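Local coordinates for CBS domain-containing predicted protein TM0935 (Thermotoga maritima, PDB 1O50), which is of unknown function but pairs two CBS domains in one chain, a module that in many relatives binds adenosyl nucleotides and senses ligands, at residues 48-59 against 127-138; 29-38 against 93-102. All coordinates share one frame; numbering follows the deposited sequence.

Contact 1: residues 48-59 against 127-138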
loop_
_atom_site.group_PDB
_atom_site.type_symbol
_atom_site.label_atom_id
_atom_site.label_comp_id
_atom_site.label_asym_id
_atom_site.label_seq_id
_atom_site.Cartn_x
_atom_site.Cartn_y
_atom_site.Cartn_z
ATOM N N THR A 48 -1.381 -4.115 7.210
ATOM C CA THR A 48 -2.700 -3.568 7.080
ATOM C C THR A 48 -2.621 -2.460 6.067
ATOM O O THR A 48 -1.740 -1.626 6.148
ATOM C CB THR A 48 -3.140 -2.986 8.407
ATOM O OG1 THR A 48 -3.330 -4.012 9.383
ATOM C CG2 THR A 48 -4.490 -2.352 8.328
ATOM N N ARG A 49 -3.552 -2.447 5.126
ATOM C CA ARG A 49 -3.534 -1.448 4.055
ATOM C C ARG A 49 -4.815 -0.642 4.006
ATOM O O ARG A 49 -4.847 0.462 3.414
ATOM C CB ARG A 49 -3.178 -2.103 2.697
ATOM C CG ARG A 49 -1.662 -2.378 2.547
ATOM C CD ARG A 49 -1.415 -3.477 1.554
ATOM N NE ARG A 49 -0.043 -3.572 1.079
ATOM C CZ ARG A 49 0.909 -4.297 1.609
ATOM N NH1 ARG A 49 0.711 -4.985 2.733
ATOM N NH2 ARG A 49 2.088 -4.334 1.000
ATOM N N THR A 50 -5.858 -1.179 4.605
ATOM C CA THR A 50 -7.134 -0.499 4.730
ATOM C C THR A 50 -7.728 -0.806 6.124
ATOM O O THR A 50 -7.826 -1.987 6.536
ATOM C CB THR A 50 -8.133 -0.913 3.616
ATOM O OG1 THR A 50 -7.566 -0.739 2.292
ATOM C CG2 THR A 50 -9.355 0.040 3.624
ATOM N N VAL A 51 -8.088 0.263 6.854
ATOM C CA VAL A 51 -8.890 0.181 8.064
ATOM C C VAL A 51 -10.390 0.291 7.779
ATOM O O VAL A 51 -10.824 1.126 6.999
ATOM C CB VAL A 51 -8.418 1.236 9.105
ATOM C CG1 VAL A 51 -9.308 1.190 10.330
ATOM C CG2 VAL A 51 -6.942 0.947 9.508
ATOM N N TYR A 52 -11.164 -0.544 8.439
ATOM C CA TYR A 52 -12.615 -0.525 8.312
ATOM C C TYR A 52 -13.216 0.095 9.565
ATOM O O TYR A 52 -12.641 0.009 10.651
ATOM C CB TYR A 52 -13.181 -1.946 8.108
ATOM C CG TYR A 52 -12.408 -2.735 7.060
ATOM C CD1 TYR A 52 -12.170 -2.190 5.797
ATOM C CD2 TYR A 52 -11.905 -4.014 7.320
ATOM C CE1 TYR A 52 -11.456 -2.872 4.844
ATOM C CE2 TYR A 52 -11.177 -4.711 6.336
ATOM C CZ TYR A 52 -10.969 -4.125 5.113
ATOM O OH TYR A 52 -10.271 -4.783 4.138
ATOM N N VAL A 53 -14.401 0.667 9.385
ATOM C CA VAL A 53 -15.176 1.310 10.436
ATOM C C VAL A 53 -16.554 0.654 10.475
ATOM O O VAL A 53 -17.275 0.599 9.467
ATOM C CB VAL A 53 -15.312 2.857 10.167
ATOM C CG1 VAL A 53 -15.976 3.575 11.357
ATOM C CG2 VAL A 53 -13.974 3.465 9.859
ATOM N N ALA A 54 -16.909 0.147 11.647
ATOM C CA ALA A 54 -18.179 -0.511 11.839
ATOM C C ALA A 54 -19.029 0.207 12.890
ATOM O O ALA A 54 -18.530 1.011 13.692
ATOM C CB ALA A 54 -17.962 -1.954 12.232
ATOM N N ARG A 55 -20.328 -0.086 12.859
ATOM C CA ARG A 55 -21.265 0.439 13.817
ATOM C C ARG A 55 -22.335 -0.626 13.971
ATOM O O ARG A 55 -23.025 -0.952 13.006
ATOM C CB ARG A 55 -21.865 1.741 13.268
ATOM C CG ARG A 55 -22.358 2.746 14.320
ATOM C CD ARG A 55 -23.652 3.460 13.925
ATOM N NE ARG A 55 -23.721 3.745 12.490
ATOM N N ASP A 56 -22.455 -1.186 15.175
ATOM C CA ASP A 56 -23.368 -2.299 15.426
ATOM C C ASP A 56 -23.059 -3.511 14.506
ATOM O O ASP A 56 -23.965 -4.154 13.969
ATOM C CB ASP A 56 -24.832 -1.855 15.263
ATOM C CG ASP A 56 -25.186 -0.627 16.106
ATOM O OD1 ASP A 56 -24.775 -0.554 17.296
ATOM O OD2 ASP A 56 -25.880 0.314 15.647
ATOM N N ASN A 57 -21.765 -3.794 14.315
ATOM C CA ASN A 57 -21.299 -4.896 13.459
ATOM C C ASN A 57 -21.558 -4.780 11.958
ATOM O O ASN A 57 -21.329 -5.738 11.231
ATOM C CB ASN A 57 -21.814 -6.244 13.974
ATOM C CG ASN A 57 -21.051 -6.707 15.178
ATOM O OD1 ASN A 57 -19.804 -6.733 15.153
ATOM N ND2 ASN A 57 -21.771 -7.043 16.257
ATOM N N LYS A 58 -21.999 -3.604 11.507
ATOM C CA LYS A 58 -22.210 -3.320 10.096
ATOM C C LYS A 58 -21.056 -2.486 9.585
ATOM O O LYS A 58 -20.560 -1.634 10.285
ATOM C CB LYS A 58 -23.513 -2.546 9.901
ATOM C CG LYS A 58 -24.731 -3.180 10.575
ATOM C CD LYS A 58 -25.028 -4.546 9.997
ATOM C CE LYS A 58 -26.406 -5.065 10.411
ATOM N NZ LYS A 58 -26.770 -6.311 9.647
ATOM N N LEU A 59 -20.611 -2.750 8.368
ATOM C CA LEU A 59 -19.578 -1.946 7.711
ATOM C C LEU A 59 -20.130 -0.570 7.270
ATOM O O LEU A 59 -21.081 -0.494 6.520
ATOM C CB LEU A 59 -19.046 -2.723 6.517
ATOM C CG LEU A 59 -17.934 -2.067 5.720
ATOM C CD1 LEU A 59 -16.651 -2.006 6.551
ATOM C CD2 LEU A 59 -17.751 -2.826 4.421
ATOM N N GLN A 127 -5.621 -1.366 -1.735
ATOM C CA GLN A 127 -5.017 -2.693 -1.776
ATOM C C GLN A 127 -5.548 -3.681 -0.714
ATOM O O GLN A 127 -4.906 -4.706 -0.415
ATOM C CB GLN A 127 -3.493 -2.550 -1.670
ATOM C CG GLN A 127 -2.934 -1.739 -2.830
ATOM C CD GLN A 127 -1.463 -1.808 -2.983
ATOM O OE1 GLN A 127 -0.895 -2.860 -2.847
ATOM N NE2 GLN A 127 -0.833 -0.687 -3.367
ATOM N N GLU A 128 -6.707 -3.389 -0.123
ATOM C CA GLU A 128 -7.301 -4.296 0.879
ATOM C C GLU A 128 -8.743 -3.921 0.980
ATOM O O GLU A 128 -9.092 -2.737 1.054
ATOM C CB GLU A 128 -6.664 -4.170 2.250
ATOM C CG GLU A 128 -7.088 -5.242 3.230
ATOM C CD GLU A 128 -6.503 -5.111 4.617
ATOM O OE1 GLU A 128 -5.706 -4.217 4.838
ATOM O OE2 GLU A 128 -6.821 -5.937 5.512
ATOM N N MET A 129 -9.581 -4.940 0.932
ATOM C CA MET A 129 -11.010 -4.773 0.879
ATOM C C MET A 129 -11.579 -5.818 1.757
ATOM O O MET A 129 -11.037 -6.910 1.824
ATOM C CB MET A 129 -11.544 -5.045 -0.522
ATOM C CG MET A 129 -11.541 -3.890 -1.402
ATOM S SD MET A 129 -12.295 -4.159 -3.021
ATOM C CE MET A 129 -11.273 -5.380 -3.561
ATOM N N PRO A 130 -12.733 -5.537 2.376
ATOM C CA PRO A 130 -13.396 -6.533 3.203
ATOM C C PRO A 130 -14.289 -7.382 2.328
ATOM O O PRO A 130 -14.726 -6.927 1.279
ATOM C CB PRO A 130 -14.225 -5.668 4.152
ATOM C CG PRO A 130 -14.621 -4.517 3.326
ATOM C CD PRO A 130 -13.503 -4.276 2.352
ATOM N N VAL A 131 -14.543 -8.612 2.764
ATOM C CA VAL A 131 -15.500 -9.492 2.121
ATOM C C VAL A 131 -16.708 -9.518 3.040
ATOM O O VAL A 131 -16.586 -9.786 4.227
ATOM C CB VAL A 131 -14.918 -10.914 1.923
ATOM C CG1 VAL A 131 -15.881 -11.789 1.179
ATOM C CG2 VAL A 131 -13.535 -10.823 1.207
ATOM N N VAL A 132 -17.872 -9.208 2.493
ATOM C CA VAL A 132 -19.050 -9.019 3.307
ATOM C C VAL A 132 -20.118 -10.014 2.892
ATOM O O VAL A 132 -20.115 -10.515 1.766
ATOM C CB VAL A 132 -19.617 -7.559 3.230
ATOM C CG1 VAL A 132 -18.550 -6.533 3.597
ATOM C CG2 VAL A 132 -20.226 -7.238 1.848
ATOM N N ASP A 133 -21.027 -10.292 3.816
ATOM C CA ASP A 133 -22.165 -11.135 3.525
ATOM C C ASP A 133 -23.276 -10.216 3.055
ATOM O O ASP A 133 -23.008 -9.082 2.666
ATOM C CB ASP A 133 -22.542 -12.004 4.735
ATOM C CG ASP A 133 -22.985 -11.200 5.962
ATOM O OD1 ASP A 133 -23.234 -9.976 5.869
ATOM O OD2 ASP A 133 -23.116 -11.750 7.078
ATOM N N GLU A 134 -24.516 -10.683 3.076
ATOM C CA GLU A 134 -25.588 -9.931 2.446
ATOM C C GLU A 134 -26.260 -8.947 3.380
ATOM O O GLU A 134 -27.216 -8.292 2.985
ATOM C CB GLU A 134 -26.648 -10.873 1.868
ATOM C CG GLU A 134 -27.129 -10.405 0.501
ATOM C CD GLU A 134 -26.125 -10.714 -0.604
ATOM O OE1 GLU A 134 -25.227 -9.884 -0.879
ATOM O OE2 GLU A 134 -26.243 -11.805 -1.198
ATOM N N LYS A 135 -25.767 -8.851 4.612
ATOM C CA LYS A 135 -26.338 -7.936 5.599
ATOM C C LYS A 135 -25.281 -6.968 6.103
ATOM O O LYS A 135 -25.358 -6.466 7.222
ATOM C CB LYS A 135 -27.019 -8.708 6.745
ATOM C CG LYS A 135 -26.151 -9.727 7.489
ATOM C CD LYS A 135 -27.031 -10.556 8.440
ATOM C CE LYS A 135 -26.218 -11.456 9.375
ATOM N NZ LYS A 135 -25.703 -12.688 8.709
ATOM N N GLY A 136 -24.300 -6.695 5.251
ATOM C CA GLY A 136 -23.303 -5.677 5.523
ATOM C C GLY A 136 -22.275 -6.028 6.588
ATOM O O GLY A 136 -21.612 -5.131 7.131
ATOM N N GLU A 137 -22.096 -7.316 6.856
ATOM C CA GLU A 137 -21.192 -7.769 7.911
ATOM C C GLU A 137 -19.938 -8.408 7.354
ATOM O O GLU A 137 -19.978 -9.093 6.342
ATOM C CB GLU A 137 -21.918 -8.723 8.855
ATOM C CG GLU A 137 -23.082 -8.033 9.549
ATOM C CD GLU A 137 -23.690 -8.832 10.692
ATOM O OE1 GLU A 137 -23.241 -9.979 10.935
ATOM O OE2 GLU A 137 -24.631 -8.300 11.336
ATOM N N ILE A 138 -18.823 -8.159 8.030
ATOM C CA ILE A 138 -17.510 -8.639 7.598
ATOM C C ILE A 138 -17.302 -10.128 7.913
ATOM O O ILE A 138 -17.389 -10.554 9.064
ATOM C CB ILE A 138 -16.374 -7.764 8.187
ATOM C CG1 ILE A 138 -16.555 -6.318 7.743
ATOM C CG2 ILE A 138 -14.976 -8.279 7.734
ATOM C CD1 ILE A 138 -15.559 -5.366 8.350
HETATM O O HOH W 1 1.265 -2.603 -1.093
HETATM O O HOH W 2 -5.766 0.443 0.560
HETATM O O HOH W 3 -7.592 -4.359 7.660
HETATM O O HOH W 4 -18.962 -6.861 10.819
#

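Contact 2: residues 29-38 against 93-102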
loop_
_atom_site.group_PDB
_atom_site.type_symbol
_atom_site.label_atom_id
_atom_site.label_comp_id
_atom_site.label_asym_id
_atom_site.label_seq_id
_atom_site.Cartn_x
_atom_site.Cartn_y
_atom_site.Cartn_z
ATOM N N VAL A 29 -12.346 -0.466 13.429
ATOM C CA VAL A 29 -12.521 0.584 14.427
ATOM C C VAL A 29 -13.980 1.058 14.446
ATOM O O VAL A 29 -14.793 0.642 13.630
ATOM C CB VAL A 29 -11.566 1.780 14.166
ATOM C CG1 VAL A 29 -10.092 1.317 14.224
ATOM C CG2 VAL A 29 -11.820 2.421 12.858
ATOM N N GLU A 30 -14.288 1.874 15.448
ATOM C CA GLU A 30 -15.586 2.523 15.634
ATOM C C GLU A 30 -15.507 3.951 15.108
ATOM O O GLU A 30 -14.430 4.464 14.906
ATOM C CB GLU A 30 -15.927 2.563 17.123
ATOM C CG GLU A 30 -16.187 1.205 17.779
ATOM C CD GLU A 30 -17.498 0.562 17.366
ATOM O OE1 GLU A 30 -17.454 -0.558 16.798
ATOM O OE2 GLU A 30 -18.588 1.159 17.599
ATOM N N GLU A 31 -16.641 4.602 14.925
ATOM C CA GLU A 31 -16.696 5.954 14.338
ATOM C C GLU A 31 -15.988 7.034 15.178
ATOM O O GLU A 31 -15.440 8.021 14.632
ATOM C CB GLU A 31 -18.163 6.343 14.114
ATOM C CG GLU A 31 -18.806 5.651 12.931
ATOM C CD GLU A 31 -20.277 5.985 12.810
ATOM O OE1 GLU A 31 -20.839 6.619 13.714
ATOM O OE2 GLU A 31 -20.889 5.623 11.809
ATOM N N ASP A 32 -15.987 6.848 16.497
ATOM C CA ASP A 32 -15.362 7.817 17.411
ATOM C C ASP A 32 -13.942 7.443 17.796
ATOM O O ASP A 32 -13.374 8.022 18.710
ATOM C CB ASP A 32 -16.186 8.020 18.686
ATOM C CG ASP A 32 -16.269 6.771 19.552
ATOM O OD1 ASP A 32 -15.827 5.699 19.135
ATOM O OD2 ASP A 32 -16.773 6.756 20.685
ATOM N N THR A 33 -13.377 6.456 17.111
ATOM C CA THR A 33 -12.013 6.030 17.348
ATOM C C THR A 33 -11.046 7.144 16.911
ATOM O O THR A 33 -11.114 7.592 15.771
ATOM C CB THR A 33 -11.734 4.723 16.578
ATOM O OG1 THR A 33 -12.553 3.634 17.094
ATOM C CG2 THR A 33 -10.297 4.305 16.836
ATOM N N PRO A 34 -10.189 7.621 17.824
ATOM C CA PRO A 34 -9.229 8.658 17.485
ATOM C C PRO A 34 -8.216 8.219 16.434
ATOM O O PRO A 34 -7.813 7.089 16.385
ATOM C CB PRO A 34 -8.534 8.938 18.821
ATOM C CG PRO A 34 -9.518 8.507 19.837
ATOM C CD PRO A 34 -10.129 7.268 19.259
ATOM N N ILE A 35 -7.780 9.160 15.607
ATOM C CA ILE A 35 -6.908 8.840 14.501
ATOM C C ILE A 35 -5.616 8.306 15.036
ATOM O O ILE A 35 -5.052 7.354 14.475
ATOM C CB ILE A 35 -6.709 10.071 13.626
ATOM C CG1 ILE A 35 -8.024 10.354 12.894
ATOM C CG2 ILE A 35 -5.562 9.867 12.642
ATOM C CD1 ILE A 35 -8.051 11.675 12.078
ATOM N N GLU A 36 -5.150 8.853 16.154
ATOM C CA GLU A 36 -3.929 8.302 16.769
ATOM C C GLU A 36 -4.106 6.783 17.096
ATOM O O GLU A 36 -3.198 5.983 16.890
ATOM C CB GLU A 36 -3.529 9.102 17.990
ATOM C CG GLU A 36 -2.187 8.616 18.535
ATOM C CD GLU A 36 -1.630 9.332 19.769
ATOM O OE1 GLU A 36 -2.089 10.409 20.124
ATOM O OE2 GLU A 36 -0.669 8.800 20.401
ATOM N N GLU A 37 -5.281 6.370 17.551
ATOM C CA GLU A 37 -5.495 4.929 17.850
ATOM C C GLU A 37 -5.552 4.118 16.545
ATOM O O GLU A 37 -5.171 2.985 16.475
ATOM C CB GLU A 37 -6.750 4.741 18.649
ATOM C CG GLU A 37 -6.990 3.306 19.110
ATOM C CD GLU A 37 -8.278 3.159 19.916
ATOM O OE1 GLU A 37 -8.759 4.185 20.472
ATOM O OE2 GLU A 37 -8.806 2.005 19.995
ATOM N N ILE A 38 -6.019 4.728 15.470
ATOM C CA ILE A 38 -6.034 4.053 14.171
ATOM C C ILE A 38 -4.636 3.777 13.719
ATOM O O ILE A 38 -4.323 2.658 13.303
ATOM C CB ILE A 38 -6.771 4.908 13.120
ATOM C CG1 ILE A 38 -8.208 5.007 13.564
ATOM C CG2 ILE A 38 -6.638 4.249 11.746
ATOM C CD1 ILE A 38 -9.155 5.874 12.705
ATOM N N LEU A 93 -9.675 18.990 10.408
ATOM C CA LEU A 93 -9.986 18.006 11.419
ATOM C C LEU A 93 -10.329 18.722 12.732
ATOM O O LEU A 93 -9.649 19.668 13.121
ATOM C CB LEU A 93 -8.819 17.055 11.612
ATOM C CG LEU A 93 -8.447 16.224 10.385
ATOM C CD1 LEU A 93 -7.214 15.428 10.714
ATOM C CD2 LEU A 93 -9.602 15.311 9.979
ATOM N N ILE A 94 -11.396 18.260 13.388
ATOM C CA ILE A 94 -11.849 18.806 14.670
ATOM C C ILE A 94 -11.790 17.731 15.791
ATOM O O ILE A 94 -11.015 17.854 16.745
ATOM C CB ILE A 94 -13.293 19.390 14.495
ATOM C CG1 ILE A 94 -13.346 20.381 13.315
ATOM C CG2 ILE A 94 -13.796 20.048 15.762
ATOM C CD1 ILE A 94 -12.756 21.741 13.594
ATOM N N ALA A 95 -12.598 16.684 15.667
ATOM C CA ALA A 95 -12.576 15.537 16.604
ATOM C C ALA A 95 -11.323 14.662 16.419
ATOM O O ALA A 95 -10.831 14.016 17.377
ATOM C CB ALA A 95 -13.866 14.708 16.432
ATOM N N LYS A 96 -10.744 14.715 15.210
ATOM C CA LYS A 96 -9.678 13.822 14.785
ATOM C C LYS A 96 -10.046 12.352 15.064
ATOM O O LYS A 96 -9.415 11.658 15.843
ATOM C CB LYS A 96 -8.359 14.255 15.436
ATOM C CG LYS A 96 -7.950 15.704 15.035
ATOM C CD LYS A 96 -7.316 16.467 16.202
ATOM C CE LYS A 96 -7.168 17.927 15.830
ATOM N NZ LYS A 96 -6.468 18.734 16.890
ATOM N N ASN A 97 -11.110 11.891 14.442
ATOM C CA ASN A 97 -11.519 10.505 14.604
ATOM C C ASN A 97 -11.846 9.834 13.251
ATOM O O ASN A 97 -11.820 10.482 12.198
ATOM C CB ASN A 97 -12.637 10.366 15.650
ATOM C CG ASN A 97 -13.964 11.063 15.249
ATOM O OD1 ASN A 97 -14.319 11.175 14.084
ATOM N ND2 ASN A 97 -14.713 11.462 16.246
ATOM N N ALA A 98 -12.117 8.537 13.296
ATOM C CA ALA A 98 -12.479 7.789 12.109
ATOM C C ALA A 98 -13.638 8.390 11.323
ATOM O O ALA A 98 -13.577 8.452 10.092
ATOM C CB ALA A 98 -12.848 6.365 12.517
ATOM N N SER A 99 -14.703 8.833 11.976
ATOM C CA SER A 99 -15.874 9.311 11.200
ATOM C C SER A 99 -15.648 10.569 10.347
ATOM O O SER A 99 -16.416 10.847 9.408
ATOM C CB SER A 99 -17.116 9.489 12.087
ATOM O OG SER A 99 -16.917 10.479 13.049
ATOM N N GLU A 100 -14.644 11.358 10.706
ATOM C CA GLU A 100 -14.305 12.572 9.967
ATOM C C GLU A 100 -13.559 12.282 8.689
ATOM O O GLU A 100 -13.582 13.116 7.751
ATOM C CB GLU A 100 -13.396 13.474 10.815
ATOM C CG GLU A 100 -14.082 14.180 11.959
ATOM C CD GLU A 100 -13.200 15.191 12.704
ATOM O OE1 GLU A 100 -11.960 14.970 12.887
ATOM O OE2 GLU A 100 -13.800 16.180 13.189
ATOM N N ILE A 101 -12.812 11.175 8.681
ATOM C CA ILE A 101 -12.042 10.746 7.501
ATOM C C ILE A 101 -12.517 9.493 6.710
ATOM O O ILE A 101 -11.976 9.240 5.640
ATOM C CB ILE A 101 -10.543 10.608 7.858
ATOM C CG1 ILE A 101 -10.267 9.553 8.903
ATOM C CG2 ILE A 101 -10.053 11.932 8.361
ATOM C CD1 ILE A 101 -8.771 9.143 8.972
ATOM N N MET A 102 -13.489 8.727 7.208
ATOM C CA MET A 102 -13.868 7.475 6.559
ATOM C C MET A 102 -14.496 7.750 5.206
ATOM O O MET A 102 -15.093 8.781 5.016
ATOM C CB MET A 102 -14.788 6.652 7.446
ATOM C CG MET A 102 -16.144 7.217 7.747
ATOM S SD MET A 102 -16.985 6.167 8.938
ATOM C CE MET A 102 -18.662 6.644 8.634
HETATM O O HOH W 5 -13.809 10.622 18.975
#

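Contact 1: residues 48-59 against 127-138
E128 OE1 takes two backbone N-H groups, from R49 and T50, where the chain enters strand 50-55. R49 N lies 2.8 Å from E128 OE1 in a nearly straight bond (167°), close to the line of the C-O bond. T50 N meets the same oxygen from above the carboxylate plane. The side chain of E128 reaches them fully extended, with CG anti to the backbone N (chi1 -170°). T50 answers in the other direction: its OG1 donates to E128 O at 2.8 Å. With an alanine here, the N-H groups of R49 and T50 would probably lose their shared acceptor, and a gap would open beside the Y52 hydroxyl.

Next along the strands, P130 CB sits over one face of the Y52 ring, 3.9 Å from its centroid, a CH-pi contact. The Y52 hydroxyl bonds to D141 on the neighbouring strand 138-143. L59 CD2 rests on P130 CG at 3.7 Å and also touches V132 CG1. At the turn end, L59 N donates to G136 O at 2.9 Å. K58 NZ bonds K135 O in its carbonyl plane and makes a weak salt bridge to E137 OE2 at 3.4 Å.

The two CBS domains thus meet through their strands. The two N-H groups probably stabilise the charge of E128, while the carboxylate of D141, close to E128 OE2, would tend to raise a pKa or favour a shared proton.

Contact 2: residues 29-38 against 93-102
P34 and N97 face each other in a single beta bridge, their CA atoms 4.1 Å apart, and three backbone hydrogen bonds run between the two segments.

I35 is the main apolar group. Its CG1 points away from the carbonyl carbon (chi1 -70°), and the extended chain carries CD1 along the backbone of K96. There I35 CD1 touches L93 CD1 and I101 CD1, each at 4.1 Å. Beside it, I38 CD1 packs on A98 CB at 3.7 Å. V29 CG2 touches the same methyl, and E30 O also lies close to it. I63 of strand 58-64 adds to this apolar patch.

Both segments lead into helices. P34 is the N-cap of helix 35-44, and N97 is the N-cap of the short, weakly bonded helix 98-101. In the CBS-pair fold this joins the lead into helix 35-44 of one CBS domain to the short helix 98-101 of the other. I35 N donates to K96 O at 3.0 Å, from above the carbonyl plane. A98 N donates to T33 O at 2.8 Å, and S99 N reaches E31 O at 2.9 Å.

The N97 side chain stands between its backbone N and carbonyl carbon (chi1 65°). This brings OD1 to S99 OG, which donates at 2.9 Å, and to E100 N for a weak capping bond. N97 ND2 donates to a water that in turn donates to D32 O. E31 CB meets S99 CB at 3.9 Å. The charged end of K96 turns to E156 of the second subunit, and W152 of that subunit packs on I35 and L93.

How the contacts relate
The centre of contact 1 lies about 8 Å from the centre of the chain, that of contact 2 about 16 Å. Each is partly buried. Both join the first CBS domain to the second, but with different elements: strands and their turns in contact 1, helix starts and loops in contact 2. Contact 1 relies more on side chains, through a carboxylate, an aromatic ring and an ion pair. Contact 2 relies on backbone bonds and aliphatic side chains. They meet directly where V29 pairs with Y52 and A54 in the sheet, and where V53 packs on M102. Both also touch the second subunit, contact 1 through R49 and Q127.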